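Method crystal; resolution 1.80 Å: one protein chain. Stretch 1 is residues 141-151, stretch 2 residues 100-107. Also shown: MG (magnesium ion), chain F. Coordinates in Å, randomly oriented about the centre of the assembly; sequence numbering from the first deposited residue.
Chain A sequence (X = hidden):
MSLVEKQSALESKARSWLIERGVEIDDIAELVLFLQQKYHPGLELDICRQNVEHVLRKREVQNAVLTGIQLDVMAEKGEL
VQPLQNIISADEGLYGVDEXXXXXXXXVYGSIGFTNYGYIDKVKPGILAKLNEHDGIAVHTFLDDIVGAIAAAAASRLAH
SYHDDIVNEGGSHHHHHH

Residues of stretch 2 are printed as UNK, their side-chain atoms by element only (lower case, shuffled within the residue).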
# COMPACT_ATOMS: atom_id res chain seq x y z
N THR A 141 19.15 -5.17 7.75
CA THR A 141 18.29 -5.25 6.58
C THR A 141 16.91 -4.63 6.84
O THR A 141 16.38 -3.90 6.00
CB THR A 141 18.13 -6.72 6.16
OG1 THR A 141 19.43 -7.23 5.79
CG2 THR A 141 17.18 -6.85 4.98
N PHE A 142 16.33 -4.91 8.00
CA PHE A 142 15.02 -4.36 8.34
C PHE A 142 15.12 -3.03 9.08
O PHE A 142 14.30 -2.13 8.87
CB PHE A 142 14.24 -5.35 9.19
CG PHE A 142 13.66 -6.47 8.41
CD1 PHE A 142 12.38 -6.38 7.88
CD2 PHE A 142 14.42 -7.62 8.15
CE1 PHE A 142 11.86 -7.40 7.10
CE2 PHE A 142 13.90 -8.65 7.36
CZ PHE A 142 12.62 -8.54 6.84
N LEU A 143 16.12 -2.90 9.94
CA LEU A 143 16.27 -1.68 10.71
C LEU A 143 16.54 -0.42 9.89
O LEU A 143 16.06 0.66 10.27
CB LEU A 143 17.37 -1.85 11.76
CG LEU A 143 17.54 -0.65 12.70
CD1 LEU A 143 16.22 -0.31 13.36
CD2 LEU A 143 18.60 -0.96 13.76
N ASP A 144 17.29 -0.52 8.80
CA ASP A 144 17.54 0.69 8.01
C ASP A 144 16.23 1.27 7.47
O ASP A 144 16.02 2.49 7.52
CB ASP A 144 18.54 0.45 6.87
CG ASP A 144 18.24 -0.77 6.03
OD1 ASP A 144 17.08 -1.23 5.99
OD2 ASP A 144 19.18 -1.27 5.38
N ASP A 145 15.34 0.41 6.98
CA ASP A 145 14.04 0.85 6.46
C ASP A 145 13.19 1.40 7.60
O ASP A 145 12.49 2.40 7.44
CB ASP A 145 13.27 -0.32 5.84
CG ASP A 145 14.01 -0.96 4.70
OD1 ASP A 145 14.07 -0.36 3.61
OD2 ASP A 145 14.54 -2.07 4.90
N ILE A 146 13.23 0.73 8.74
CA ILE A 146 12.46 1.15 9.90
C ILE A 146 12.82 2.57 10.34
O ILE A 146 11.94 3.41 10.57
CB ILE A 146 12.67 0.17 11.09
CG1 ILE A 146 11.93 -1.14 10.81
CG2 ILE A 146 12.20 0.80 12.39
CD1 ILE A 146 12.22 -2.26 11.82
N VAL A 147 14.11 2.85 10.44
CA VAL A 147 14.59 4.16 10.85
C VAL A 147 14.21 5.22 9.82
O VAL A 147 13.71 6.29 10.17
CB VAL A 147 16.11 4.13 11.07
CG1 VAL A 147 16.64 5.53 11.37
CG2 VAL A 147 16.43 3.19 12.21
N GLY A 148 14.42 4.91 8.54
CA GLY A 148 14.06 5.86 7.50
C GLY A 148 12.56 6.13 7.52
O GLY A 148 12.12 7.27 7.32
N ALA A 149 11.77 5.09 7.75
CA ALA A 149 10.31 5.23 7.78
C ALA A 149 9.82 6.04 8.98
O ALA A 149 8.87 6.82 8.86
CB ALA A 149 9.66 3.85 7.78
N ILE A 150 10.44 5.84 10.13
CA ILE A 150 10.04 6.59 11.32
C ILE A 150 10.33 8.08 11.06
O ILE A 150 9.54 8.94 11.41
CB ILE A 150 10.82 6.13 12.58
CG1 ILE A 150 10.32 4.74 13.01
CG2 ILE A 150 10.60 7.12 13.73
CD1 ILE A 150 11.20 4.05 14.04
N ALA A 151 11.46 8.36 10.41
CA ALA A 151 11.83 9.74 10.09
C ALA A 151 10.81 10.36 9.13
O ALA A 151 10.36 11.50 9.32
CB ALA A 151 13.23 9.77 9.47
N UNK A 100 8.49 -3.28 2.58
CA UNK A 100 7.04 -3.43 2.77
C UNK A 100 6.67 -3.16 4.22
O UNK A 100 5.74 -2.41 4.52
c UNK A 100 5.53 -4.19 0.17
c UNK A 100 6.57 -5.03 0.87
c UNK A 100 5.24 -5.19 2.99
c UNK A 100 6.59 -4.87 2.39
N UNK A 101 7.40 -3.79 5.14
CA UNK A 101 7.14 -3.61 6.56
C UNK A 101 7.29 -2.14 6.96
O UNK A 101 6.45 -1.60 7.69
c UNK A 101 9.15 -5.17 9.51
c UNK A 101 6.66 -4.82 9.38
c UNK A 101 8.11 -4.47 7.37
c UNK A 101 8.03 -4.35 8.89
N UNK A 102 8.35 -1.50 6.48
CA UNK A 102 8.60 -0.10 6.79
C UNK A 102 7.55 0.85 6.23
O UNK A 102 7.26 1.91 6.81
c UNK A 102 9.98 0.30 6.30
N UNK A 103 6.95 0.50 5.09
CA UNK A 103 5.94 1.38 4.52
C UNK A 103 4.74 1.46 5.47
O UNK A 103 4.03 2.47 5.48
c UNK A 103 5.40 3.03 1.93
c UNK A 103 5.48 0.86 3.15
c UNK A 103 3.91 1.15 1.20
c UNK A 103 4.56 1.84 2.40
N UNK A 104 4.53 0.42 6.27
CA UNK A 104 3.41 0.43 7.21
C UNK A 104 3.65 1.48 8.30
O UNK A 104 2.70 1.99 8.90
o UNK A 104 4.27 -1.23 8.80
c UNK A 104 3.24 -0.96 7.85
N UNK A 105 4.91 1.81 8.54
CA UNK A 105 5.26 2.82 9.53
C UNK A 105 4.96 4.18 8.89
O UNK A 105 4.35 5.04 9.50
c UNK A 105 8.52 1.25 11.01
c UNK A 105 6.76 2.76 9.90
c UNK A 105 7.03 1.47 10.69
c UNK A 105 7.16 3.99 10.71
N UNK A 106 5.39 4.34 7.65
CA UNK A 106 5.14 5.59 6.94
C UNK A 106 3.64 5.89 6.86
O UNK A 106 3.19 7.02 7.09
c UNK A 106 7.17 5.30 5.50
c UNK A 106 5.34 6.83 4.75
c UNK A 106 5.67 5.53 5.49
N UNK A 107 2.87 4.86 6.52
CA UNK A 107 1.43 5.01 6.37
C UNK A 107 0.66 5.54 7.56
O UNK A 107 -0.44 6.06 7.39
c UNK A 107 0.68 3.59 4.42
n UNK A 107 0.35 4.72 3.80
o UNK A 107 0.86 2.52 3.83
c UNK A 107 0.81 3.68 5.92
MG MG F . 16.42 -2.88 4.25
O HOH W 1 18.34 -3.06 3.80
O HOH W 2 16.19 -1.35 2.85

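Position 100 carries four side-chain carbons, forked at the first, with one arm two carbons long, and none of them touches stretch 1. That is isoleucine; Ile100 is partly exposed and out of reach of stretch 1.

At position 101 four carbons fork at the second, and one terminal carbon lies 3.8 Å from CD1 of Phe142, meeting the ring obliquely; this is leucine, and the atom is CD2 of Leu101. The CA-to-CB bond of Leu101 points toward stretch 1. Phe142 starts sideways, yet the end of its side chain swings nearer to make this contact.

Position 102 shows a single carbon, CB, which sits 3.4 Å from CB of Asp145 and 4.1 Å from the backbone N of Ile146, so the small side chain rests almost on the neighbouring helix. This is alanine, and CA of Ala102 and CA of Ile146 are just 5.1 Å apart.

At position 103 four carbons fork at the second and touch nothing on stretch 1, again leucine; Leu103 points away.

Position 104 has one carbon and then one oxygen, neither touching stretch 1: a serine. The CA-to-CB bond of Ser104 points sideways, and OG of Ser104 donates a very short hydrogen bond of 2.5 Å to O of Leu101.

Position 105 has four carbons, forked at the first with one two-carbon arm, and they touch Ile146, Ala149 and Ile150: isoleucine. Ile105 has the largest covered area of its stretch. Its CD1 lies 4.0 Å from CG2 of Ile146, its CB 3.8 Å from CB of Ala149, and its CG2 4.0 Å from CG1 of Ile150.

Position 106 has one carbon carrying two more, one of which packs 3.7 Å from CB of Ala149; hence valine, and the atom is CG2 of Val106.

Position 107 has two carbons, the second bearing one oxygen and one nitrogen, with no contact to stretch 1. This is asparagine, and Asn107 is out of reach.

The rule is one alanine at each close approach of the backbones, Ala102 by Ile146 and Ala149 by Val106, with Leu101, Ile105, Phe142 and Ile150 adding apolar contacts. The helices run nearly parallel, at 18° with axes 8.0 Å apart, and no hydrogen bond crosses between them. Ala149 is the pivot: its CB lies 3.2 Å from O of Ala102 and 3.9 Å from CB of Ala102, while Ile105 and Val106 also pack against it. Asp145 combines two roles, since its CB packs on Ala102 while its OD2 binds MG at 2.1 Å.

Stretch 2, residues 100-107: ILALSIVN
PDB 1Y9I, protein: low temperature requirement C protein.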